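Local coordinates for extracellular solute-binding protein (Conexibacter woesei, PDB 4P98) that probably binds a small solute, perhaps a nucleoside as in PnrA-like relatives, and passes it to an ABC transporter for uptake into the cell, at residues A[27-32]-A[37-42]; A[88-93]-A[102-107]; A[249-254]-A[267-272]; A[271-276]-A[303-308]. All coordinates share one frame; numbering follows the deposited sequence.

Overall arrangement
From the N terminus, contact 1 comes first, laying the loop after strand 22-25 against helix 34-45, which follows it. Contact 2 then closes a beta-alpha-beta unit by laying helix 84-94 on strand 101-105. Much later, contact 3 closes the connection from helix 249-261 to the edge strand 268-271 by packing the one on the other, and contact 4 brings helix 294-307 back to the turn after that strand. The four follow one another without nesting or crossing, although contacts 3 and 4 share Leu-271 and Ala-272. Contacts 2 and 3 reach the same six-stranded parallel sheet. Contacts 1 and 3 meet where Tyr-252 packs on Ala-38 and Ala-41, joining two helices of this lobe.

Contact 1. Residues A[27-32]-A[37-42]; sequences GQTNDG and WAAEAA
The indole of Trp-37 meets Gly-32 mainly through a water molecule, which lies at the ring edge, in plane, and accepts the NE1 hydrogen at 3.1 Å. The same water donates a weak bond of 3.4 Å to Gly-32 O. That carbonyl stands obliquely to the ring, 4.4 Å from Trp-37 NE1, so the water fills a separation too wide for a direct bond. Tryptophan suits the place because its ring can pack against Leu-246 while its one N-H still reaches a polar partner.

The dry half of the contact is small. Thr-29 CB and Ala-39 CB approach to 3.9 Å, with Thr-29 CG2 alongside at the same distance. With chi1 at 59°, the threonine hydroxyl lies between its own backbone N and carbonyl carbon, and the methyl is left to turn to the helix. The short side chain of Ala-39 lets the loop come this close.

Thr-29 sits in a type I beta turn from Gln-28 to Asp-31, closed by Asp-31 N to Gln-28 O at 3.0 Å. Just after the turn, Gly-32 has a positive phi of 58°, which glycine adopts most easily. Asp-31 ties the loop to the helix start: OD1 accepts from Ala-33 N and Ala-36 N, and OD2 from Asn-35 ND2. Asp-31 O and Gly-32 also bond to Ser-229 and Ala-230 from the other lobe, consistent with a closed cleft. Such a loop, leading from the chain's first strand into its first helix, is typical of the two-lobed periplasmic-binding-protein fold.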
# COMPACT_ATOMS: atom_id res chain seq x y z
N GLY A 27 11.49 -1.39 5.45
CA GLY A 27 11.80 -2.75 4.99
C GLY A 27 12.56 -2.78 3.68
O GLY A 27 13.31 -1.87 3.37
N GLN A 28 12.35 -3.86 2.93
CA GLN A 28 13.09 -4.12 1.70
C GLN A 28 12.29 -3.66 0.49
O GLN A 28 11.13 -4.04 0.32
CB GLN A 28 13.38 -5.63 1.57
CG GLN A 28 14.06 -6.27 2.79
CD GLN A 28 15.41 -5.67 3.08
OE1 GLN A 28 15.69 -5.23 4.20
NE2 GLN A 28 16.26 -5.63 2.07
N THR A 29 12.93 -2.87 -0.37
CA THR A 29 12.27 -2.32 -1.56
C THR A 29 12.01 -3.35 -2.66
O THR A 29 11.31 -3.06 -3.61
CB THR A 29 13.04 -1.11 -2.14
OG1 THR A 29 14.37 -1.49 -2.48
CG2 THR A 29 13.07 0.03 -1.12
N ASN A 30 12.57 -4.56 -2.53
CA ASN A 30 12.20 -5.67 -3.42
C ASN A 30 11.00 -6.48 -2.88
O ASN A 30 10.75 -7.58 -3.34
CB ASN A 30 13.42 -6.58 -3.68
CG ASN A 30 13.87 -7.33 -2.43
OD1 ASN A 30 13.27 -7.19 -1.37
ND2 ASN A 30 14.92 -8.13 -2.56
N ASP A 31 10.26 -5.93 -1.91
CA ASP A 31 9.06 -6.61 -1.37
C ASP A 31 7.86 -6.65 -2.33
O ASP A 31 6.87 -7.35 -2.07
CB ASP A 31 8.65 -6.03 0.00
CG ASP A 31 8.15 -4.56 -0.05
OD1 ASP A 31 8.02 -3.95 -1.13
OD2 ASP A 31 7.85 -4.01 1.03
N GLY A 32 7.94 -5.92 -3.44
CA GLY A 32 6.83 -5.80 -4.39
C GLY A 32 5.55 -5.24 -3.76
O GLY A 32 4.45 -5.51 -4.25
N TRP A 37 6.65 0.51 -3.24
CA TRP A 37 5.81 1.66 -3.65
C TRP A 37 6.55 2.99 -3.48
O TRP A 37 6.43 3.87 -4.34
CB TRP A 37 4.49 1.67 -2.90
CG TRP A 37 3.64 0.43 -3.10
CD1 TRP A 37 3.68 -0.45 -4.15
CD2 TRP A 37 2.65 -0.08 -2.20
NE1 TRP A 37 2.77 -1.46 -3.97
CE2 TRP A 37 2.12 -1.25 -2.79
CE3 TRP A 37 2.14 0.35 -0.97
CZ2 TRP A 37 1.11 -2.00 -2.18
CZ3 TRP A 37 1.13 -0.41 -0.37
CH2 TRP A 37 0.65 -1.57 -0.97
N ALA A 38 7.31 3.14 -2.40
CA ALA A 38 8.13 4.33 -2.21
C ALA A 38 9.29 4.39 -3.19
O ALA A 38 9.59 5.45 -3.74
CB ALA A 38 8.64 4.41 -0.79
N ALA A 39 9.94 3.25 -3.40
CA ALA A 39 11.04 3.18 -4.36
C ALA A 39 10.59 3.54 -5.79
O ALA A 39 11.30 4.23 -6.51
CB ALA A 39 11.69 1.80 -4.34
N GLU A 40 9.40 3.08 -6.17
CA GLU A 40 8.89 3.33 -7.52
C GLU A 40 8.53 4.81 -7.68
O GLU A 40 8.84 5.42 -8.71
CB GLU A 40 7.70 2.45 -7.85
CG GLU A 40 7.29 2.57 -9.31
CD GLU A 40 5.98 1.90 -9.64
OE1 GLU A 40 5.03 2.63 -9.97
OE2 GLU A 40 5.91 0.65 -9.57
N ALA A 41 7.90 5.39 -6.67
CA ALA A 41 7.62 6.83 -6.67
C ALA A 41 8.92 7.62 -6.76
O ALA A 41 9.02 8.59 -7.52
CB ALA A 41 6.83 7.23 -5.43
N ALA A 42 9.93 7.19 -6.01
CA ALA A 42 11.22 7.87 -6.03
C ALA A 42 11.91 7.79 -7.40
O ALA A 42 12.52 8.76 -7.85
CB ALA A 42 12.12 7.34 -4.93
O HOH W 1 2.41 -3.63 -6.14

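Contact 2. Residues A[88-93]-A[102-107]; sequences EPILRV and FSASGD
Ile-90 packs against Phe-102 and Ala-104 where the helix of a beta-alpha-beta unit, strand 78-82, helix 84-94 and strand 101-105, lies over its second strand. The short axes pass 8.0 Å apart and run nearly antiparallel, at 150°, as expected when a crossover helix returns above a parallel sheet.

The tight part centres on one methyl. Ile-90 CG2, anti to the backbone N, faces the strand and meets Phe-102 CB at 3.7 Å and Ala-104 CB at 4.0 Å. A branched side chain fits because its second arm, CG1 with CD1, packs over the backbone of Ser-103, while the small Ala-104 leaves space for the helix to settle. Cut back to an alanine, this position is likely to open a gap over Ala-104 and to leave Phe-102 with less to pack against.

Packing is looser further along, where Val-93 CG1 stands 4.3 Å from Phe-102 CE2, oblique to the ring. The Phe-102 side chain also touches Val-79 and Val-118 of the adjoining strands. On the solvent side of the helix Arg-92 projects outward, and Glu-88 forms a salt bridge with Arg-113. Ser-103 turns away to the opposite face of the sheet, where its OG bonds to Tyr-255 OH. Its carbonyl oxygen is met by three atoms of the isoleucine: Ile-90 CG1 and Ile-90 CG2 both lie 3.7 Å from Ser-103 O, and Ile-90 CD1 lies 3.8 Å from it.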
# COMPACT_ATOMS: atom_id res chain seq x y z
N GLU A 88 9.52 8.18 14.23
CA GLU A 88 10.09 8.81 15.41
C GLU A 88 11.53 9.30 15.18
O GLU A 88 11.85 10.44 15.51
CB GLU A 88 9.95 7.89 16.64
CG GLU A 88 10.07 8.62 17.96
CD GLU A 88 9.21 9.86 18.04
OE1 GLU A 88 7.98 9.76 17.80
OE2 GLU A 88 9.77 10.95 18.32
N PRO A 89 12.40 8.48 14.57
CA PRO A 89 13.74 8.97 14.22
C PRO A 89 13.71 10.20 13.32
O PRO A 89 14.48 11.15 13.54
CB PRO A 89 14.37 7.80 13.47
CG PRO A 89 13.62 6.60 13.90
CD PRO A 89 12.29 7.01 14.44
N ILE A 90 12.83 10.21 12.32
CA ILE A 90 12.67 11.40 11.49
C ILE A 90 12.34 12.61 12.34
O ILE A 90 12.99 13.65 12.21
CB ILE A 90 11.59 11.24 10.41
CG1 ILE A 90 12.03 10.27 9.32
CG2 ILE A 90 11.23 12.61 9.81
CD1 ILE A 90 13.05 10.85 8.35
N LEU A 91 11.37 12.49 13.23
CA LEU A 91 10.94 13.65 14.02
C LEU A 91 12.04 14.17 14.95
O LEU A 91 12.16 15.37 15.14
CB LEU A 91 9.68 13.35 14.83
CG LEU A 91 8.46 12.94 14.01
CD1 LEU A 91 7.36 12.49 14.95
CD2 LEU A 91 7.97 14.11 13.17
N ARG A 92 12.85 13.26 15.50
CA ARG A 92 13.93 13.65 16.40
C ARG A 92 15.05 14.40 15.68
O ARG A 92 15.51 15.45 16.15
CB ARG A 92 14.50 12.42 17.11
CG ARG A 92 13.51 11.67 17.99
CD ARG A 92 14.23 10.58 18.76
NE ARG A 92 15.12 11.22 19.71
CZ ARG A 92 14.76 11.63 20.92
NH1 ARG A 92 13.52 11.41 21.37
NH2 ARG A 92 15.64 12.23 21.70
N VAL A 93 15.48 13.86 14.54
CA VAL A 93 16.58 14.46 13.79
C VAL A 93 16.14 15.78 13.17
O VAL A 93 16.93 16.72 13.11
CB VAL A 93 17.15 13.48 12.75
CG1 VAL A 93 18.27 14.12 11.94
CG2 VAL A 93 17.69 12.24 13.45
N PHE A 102 11.98 17.23 5.96
CA PHE A 102 11.76 15.83 6.31
C PHE A 102 10.33 15.39 6.07
O PHE A 102 9.40 16.21 6.14
CB PHE A 102 12.09 15.60 7.78
CG PHE A 102 13.52 15.91 8.15
CD1 PHE A 102 13.92 17.20 8.44
CD2 PHE A 102 14.47 14.89 8.21
CE1 PHE A 102 15.24 17.49 8.76
CE2 PHE A 102 15.79 15.16 8.55
CZ PHE A 102 16.17 16.46 8.82
N SER A 103 10.15 14.10 5.80
CA SER A 103 8.83 13.49 5.68
C SER A 103 8.74 12.26 6.57
O SER A 103 9.69 11.49 6.67
CB SER A 103 8.54 13.11 4.24
OG SER A 103 7.42 12.26 4.13
N ALA A 104 7.59 12.09 7.20
CA ALA A 104 7.34 10.92 8.04
C ALA A 104 5.94 10.41 7.78
O ALA A 104 5.06 11.17 7.36
CB ALA A 104 7.51 11.29 9.51
N SER A 105 5.73 9.11 8.02
CA SER A 105 4.42 8.51 7.86
C SER A 105 3.93 7.96 9.17
O SER A 105 4.73 7.63 10.04
CB SER A 105 4.44 7.43 6.77
OG SER A 105 5.20 6.28 7.15
N GLY A 106 2.62 7.84 9.32
CA GLY A 106 2.08 7.29 10.56
C GLY A 106 0.58 7.29 10.60
O GLY A 106 -0.07 7.21 9.57
N ASP A 107 0.03 7.38 11.81
CA ASP A 107 -1.42 7.43 11.99
C ASP A 107 -1.88 8.89 12.05
O ASP A 107 -1.06 9.80 11.92
CB ASP A 107 -1.87 6.59 13.20
CG ASP A 107 -1.38 7.12 14.53
OD1 ASP A 107 -1.12 8.33 14.66
OD2 ASP A 107 -1.29 6.30 15.46

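Contact 3. Residues A[249-254]-A[267-272]; sequences LPTYQS and RFDVLA
Thr-251 reaches the strand with both its branches. OG1 touches Leu-271 CD1 at 3.6 Å, the two side chains slanting across each other, while CG2 lies 4.0 Å from Asp-269 OD2, these side chains approaching from opposite directions. The split follows from chi1 of -62°, which sets the methyl anti to the backbone N and the hydroxyl beside it. Threonine suits the place as a compact beta-branched residue whose two short arms fit between Asp-269 and Leu-271, both in van der Waals contact and neither in a hydrogen bond across the contact.

One turn further on, Ser-254 OG stands 3.5 Å from Arg-267 NH1, oblique to the guanidinium and not hydrogen-bonded to it. The hydroxyl bonds to Gln-258 NE2 instead, and the arginine chain, bent at chi2 and chi3, curls so that NH1 reaches the serine.

Outside this shell, Arg-267 N is held by Asp-119 OD1, and backbone bonds from Asp-269 and Leu-271 to strand 118-123 fix the strand. Leu-271 is enclosed further by Leu-246, Leu-248 and Trp-121. Strand 268-271 is one of the two outermost strands of the six-stranded parallel sheet within this chain, with helix 249-261 packed on it and, through Tyr-252, on helix 34-45.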
# COMPACT_ATOMS: atom_id res chain seq x y z
N LEU A 249 3.82 9.31 -5.57
CA LEU A 249 4.44 10.28 -6.47
C LEU A 249 3.85 11.69 -6.31
O LEU A 249 4.62 12.63 -6.17
CB LEU A 249 4.45 9.82 -7.94
CG LEU A 249 5.12 10.80 -8.89
CD1 LEU A 249 6.59 11.04 -8.57
CD2 LEU A 249 4.96 10.35 -10.33
N PRO A 250 2.51 11.85 -6.29
CA PRO A 250 1.99 13.23 -6.10
C PRO A 250 2.48 13.89 -4.80
O PRO A 250 2.82 15.08 -4.79
CB PRO A 250 0.47 13.03 -6.07
CG PRO A 250 0.25 11.83 -6.95
CD PRO A 250 1.43 10.92 -6.68
N THR A 251 2.54 13.11 -3.73
CA THR A 251 3.05 13.61 -2.46
C THR A 251 4.52 14.05 -2.59
O THR A 251 4.88 15.15 -2.17
CB THR A 251 2.89 12.56 -1.34
OG1 THR A 251 1.50 12.28 -1.15
CG2 THR A 251 3.50 13.05 -0.03
N TYR A 252 5.35 13.20 -3.18
CA TYR A 252 6.76 13.54 -3.39
C TYR A 252 6.96 14.75 -4.30
O TYR A 252 7.85 15.57 -4.07
CB TYR A 252 7.51 12.34 -3.98
CG TYR A 252 7.77 11.17 -3.03
CD1 TYR A 252 7.33 11.17 -1.70
CD2 TYR A 252 8.43 10.03 -3.48
CE1 TYR A 252 7.56 10.08 -0.87
CE2 TYR A 252 8.67 8.95 -2.65
CZ TYR A 252 8.23 8.98 -1.34
OH TYR A 252 8.47 7.89 -0.52
N GLN A 253 6.16 14.83 -5.36
CA GLN A 253 6.21 15.99 -6.26
C GLN A 253 5.88 17.27 -5.51
O GLN A 253 6.54 18.30 -5.67
CB GLN A 253 5.27 15.79 -7.44
CG GLN A 253 5.81 14.76 -8.42
CD GLN A 253 4.80 14.37 -9.47
OE1 GLN A 253 3.60 14.32 -9.22
NE2 GLN A 253 5.29 14.06 -10.66
N SER A 254 4.88 17.19 -4.64
CA SER A 254 4.48 18.32 -3.81
C SER A 254 5.62 18.75 -2.87
O SER A 254 5.86 19.95 -2.67
CB SER A 254 3.21 18.00 -3.01
OG SER A 254 2.83 19.10 -2.20
N ARG A 267 2.59 20.12 6.39
CA ARG A 267 1.57 19.52 5.54
C ARG A 267 1.21 18.16 6.11
O ARG A 267 2.11 17.41 6.56
CB ARG A 267 2.07 19.38 4.11
CG ARG A 267 0.97 19.24 3.06
CD ARG A 267 0.18 20.54 2.87
NE ARG A 267 0.99 21.64 2.35
CZ ARG A 267 1.31 21.82 1.07
NH1 ARG A 267 0.91 20.95 0.13
NH2 ARG A 267 2.06 22.87 0.72
N PHE A 268 -0.08 17.84 6.13
CA PHE A 268 -0.48 16.50 6.49
C PHE A 268 -1.41 15.92 5.44
O PHE A 268 -2.55 16.37 5.27
CB PHE A 268 -1.12 16.42 7.89
CG PHE A 268 -1.23 15.02 8.39
CD1 PHE A 268 -0.09 14.34 8.79
CD2 PHE A 268 -2.45 14.35 8.42
CE1 PHE A 268 -0.17 13.03 9.22
CE2 PHE A 268 -2.53 13.04 8.86
CZ PHE A 268 -1.39 12.38 9.26
N ASP A 269 -0.91 14.91 4.74
CA ASP A 269 -1.61 14.33 3.60
C ASP A 269 -2.24 12.97 3.93
O ASP A 269 -1.61 12.10 4.55
CB ASP A 269 -0.62 14.21 2.43
CG ASP A 269 -0.06 15.55 2.00
OD1 ASP A 269 -0.88 16.48 1.79
OD2 ASP A 269 1.19 15.69 1.87
N VAL A 270 -3.49 12.80 3.51
CA VAL A 270 -4.13 11.51 3.59
C VAL A 270 -4.11 10.90 2.18
O VAL A 270 -4.57 11.51 1.21
CB VAL A 270 -5.58 11.62 4.10
CG1 VAL A 270 -6.21 10.25 4.22
CG2 VAL A 270 -5.61 12.32 5.45
N LEU A 271 -3.55 9.70 2.06
CA LEU A 271 -3.58 8.99 0.79
C LEU A 271 -4.77 8.06 0.83
O LEU A 271 -4.83 7.18 1.68
CB LEU A 271 -2.27 8.23 0.54
CG LEU A 271 -1.14 9.02 -0.12
CD1 LEU A 271 -0.63 10.13 0.78
CD2 LEU A 271 -0.01 8.07 -0.50
N ALA A 272 -5.73 8.27 -0.06
CA ALA A 272 -7.00 7.55 0.00
C ALA A 272 -7.58 7.26 -1.38
O ALA A 272 -7.07 7.74 -2.39
CB ALA A 272 -8.01 8.36 0.83

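Contact 4. Residues A[271-276]-A[303-308]; sequences LALGNR and ERLASG
Leu-273 and Leu-305 meet because each turns its CG anti to its own carbonyl carbon, with chi1 near -70° in both, so that the branched ends run out from the turn and from the helix toward common ground. The side chains slant past one another: Leu-305 CD1 lies 3.6 Å from Leu-273 CB and 3.8 Å from Leu-273 CD1. Leucine serves both places, since a long apolar chain can touch its mate and still reach further. Leu-273 goes on to Leu-131 and Ile-278, and Leu-305 to Leu-310.

Beside this pair the backbones themselves come close. Gly-274 CA rests 4.0 Å from Leu-305 CB, and Gly-274 O lies 3.5 Å from Ala-306 CB, where a small methyl lets the turn lie near the helix.

The turn is a type I beta turn from Leu-273 to Arg-276, in the loop that follows strand 268-271 at the edge of the six-stranded parallel sheet, and the partner is the end of helix 294-307. Leu-273 O bonds to Ser-302 OG, adding a polar link between the two. Gly-308 then takes the chain out of the helix with a positive phi, where a side chain would jam against the preceding carbonyl oxygen.

Asn-275 ties the turn to the residues on either side of it in the chain, its amide offering both an acceptor and a donor. OD1 receives Ala-272 N at 2.9 Å, the donor tilted 20° from the carbonyl plane, and also Gly-277 N, while ND2 bonds to Val-270 O.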
# COMPACT_ATOMS: atom_id res chain seq x y z
N LEU A 271 -3.55 9.70 2.06
CA LEU A 271 -3.58 8.99 0.79
C LEU A 271 -4.77 8.06 0.83
O LEU A 271 -4.83 7.18 1.68
CB LEU A 271 -2.27 8.23 0.54
CG LEU A 271 -1.14 9.02 -0.12
CD1 LEU A 271 -0.63 10.13 0.78
CD2 LEU A 271 -0.01 8.07 -0.50
N ALA A 272 -5.73 8.27 -0.06
CA ALA A 272 -7.00 7.55 0.00
C ALA A 272 -7.58 7.26 -1.38
O ALA A 272 -7.07 7.74 -2.39
CB ALA A 272 -8.01 8.36 0.83
N LEU A 273 -8.65 6.46 -1.42
CA LEU A 273 -9.28 6.12 -2.69
C LEU A 273 -9.84 7.36 -3.36
O LEU A 273 -9.66 7.56 -4.56
CB LEU A 273 -10.40 5.10 -2.49
CG LEU A 273 -9.95 3.70 -2.08
CD1 LEU A 273 -11.12 2.92 -1.51
CD2 LEU A 273 -9.35 2.98 -3.27
N GLY A 274 -10.48 8.20 -2.56
CA GLY A 274 -11.10 9.43 -3.04
C GLY A 274 -10.17 10.40 -3.75
O GLY A 274 -10.58 11.06 -4.69
N ASN A 275 -8.92 10.49 -3.31
CA ASN A 275 -7.93 11.40 -3.92
C ASN A 275 -6.85 10.71 -4.77
O ASN A 275 -5.86 11.35 -5.14
CB ASN A 275 -7.28 12.29 -2.84
CG ASN A 275 -6.62 11.47 -1.73
OD1 ASN A 275 -6.11 10.40 -1.96
ND2 ASN A 275 -6.66 11.99 -0.51
N ARG A 276 -7.04 9.43 -5.09
CA ARG A 276 -6.08 8.64 -5.90
C ARG A 276 -4.69 8.48 -5.23
O ARG A 276 -3.68 8.22 -5.90
CB ARG A 276 -6.00 9.19 -7.34
CG ARG A 276 -7.37 9.19 -8.03
CD ARG A 276 -7.32 9.50 -9.53
NE ARG A 276 -6.18 8.85 -10.18
CZ ARG A 276 -6.16 7.62 -10.68
NH1 ARG A 276 -7.24 6.83 -10.65
NH2 ARG A 276 -5.03 7.16 -11.22
N GLU A 303 -14.66 8.54 -7.32
CA GLU A 303 -15.42 9.80 -7.46
C GLU A 303 -16.54 9.89 -6.42
O GLU A 303 -16.74 10.93 -5.79
CB GLU A 303 -15.96 9.92 -8.89
CG GLU A 303 -14.85 10.08 -9.93
CD GLU A 303 -15.27 9.70 -11.36
OE1 GLU A 303 -16.47 9.47 -11.61
OE2 GLU A 303 -14.38 9.63 -12.23
N ARG A 304 -17.25 8.78 -6.21
CA ARG A 304 -18.27 8.72 -5.16
C ARG A 304 -17.69 8.95 -3.77
O ARG A 304 -18.33 9.59 -2.92
CB ARG A 304 -19.03 7.39 -5.20
CG ARG A 304 -19.85 7.19 -6.47
CD ARG A 304 -20.93 6.14 -6.30
NE ARG A 304 -20.41 4.81 -5.96
CZ ARG A 304 -19.82 3.97 -6.82
NH1 ARG A 304 -19.65 4.29 -8.10
NH2 ARG A 304 -19.40 2.79 -6.38
N LEU A 305 -16.49 8.44 -3.52
CA LEU A 305 -15.82 8.69 -2.24
C LEU A 305 -15.37 10.15 -2.14
O LEU A 305 -15.49 10.77 -1.08
CB LEU A 305 -14.64 7.74 -2.07
CG LEU A 305 -15.10 6.30 -1.82
CD1 LEU A 305 -13.98 5.30 -2.07
CD2 LEU A 305 -15.64 6.13 -0.42
N ALA A 306 -14.84 10.68 -3.23
CA ALA A 306 -14.39 12.08 -3.24
C ALA A 306 -15.53 13.06 -2.90
O ALA A 306 -15.32 14.04 -2.20
CB ALA A 306 -13.77 12.43 -4.59
N SER A 307 -16.74 12.76 -3.39
CA SER A 307 -17.89 13.65 -3.20
C SER A 307 -18.57 13.48 -1.85
O SER A 307 -19.23 14.41 -1.35
CB SER A 307 -18.91 13.40 -4.30
OG SER A 307 -19.53 12.15 -4.12
N GLY A 308 -18.42 12.29 -1.27
CA GLY A 308 -19.08 11.97 -0.02
C GLY A 308 -20.41 11.27 -0.24
O GLY A 308 -21.10 10.97 0.72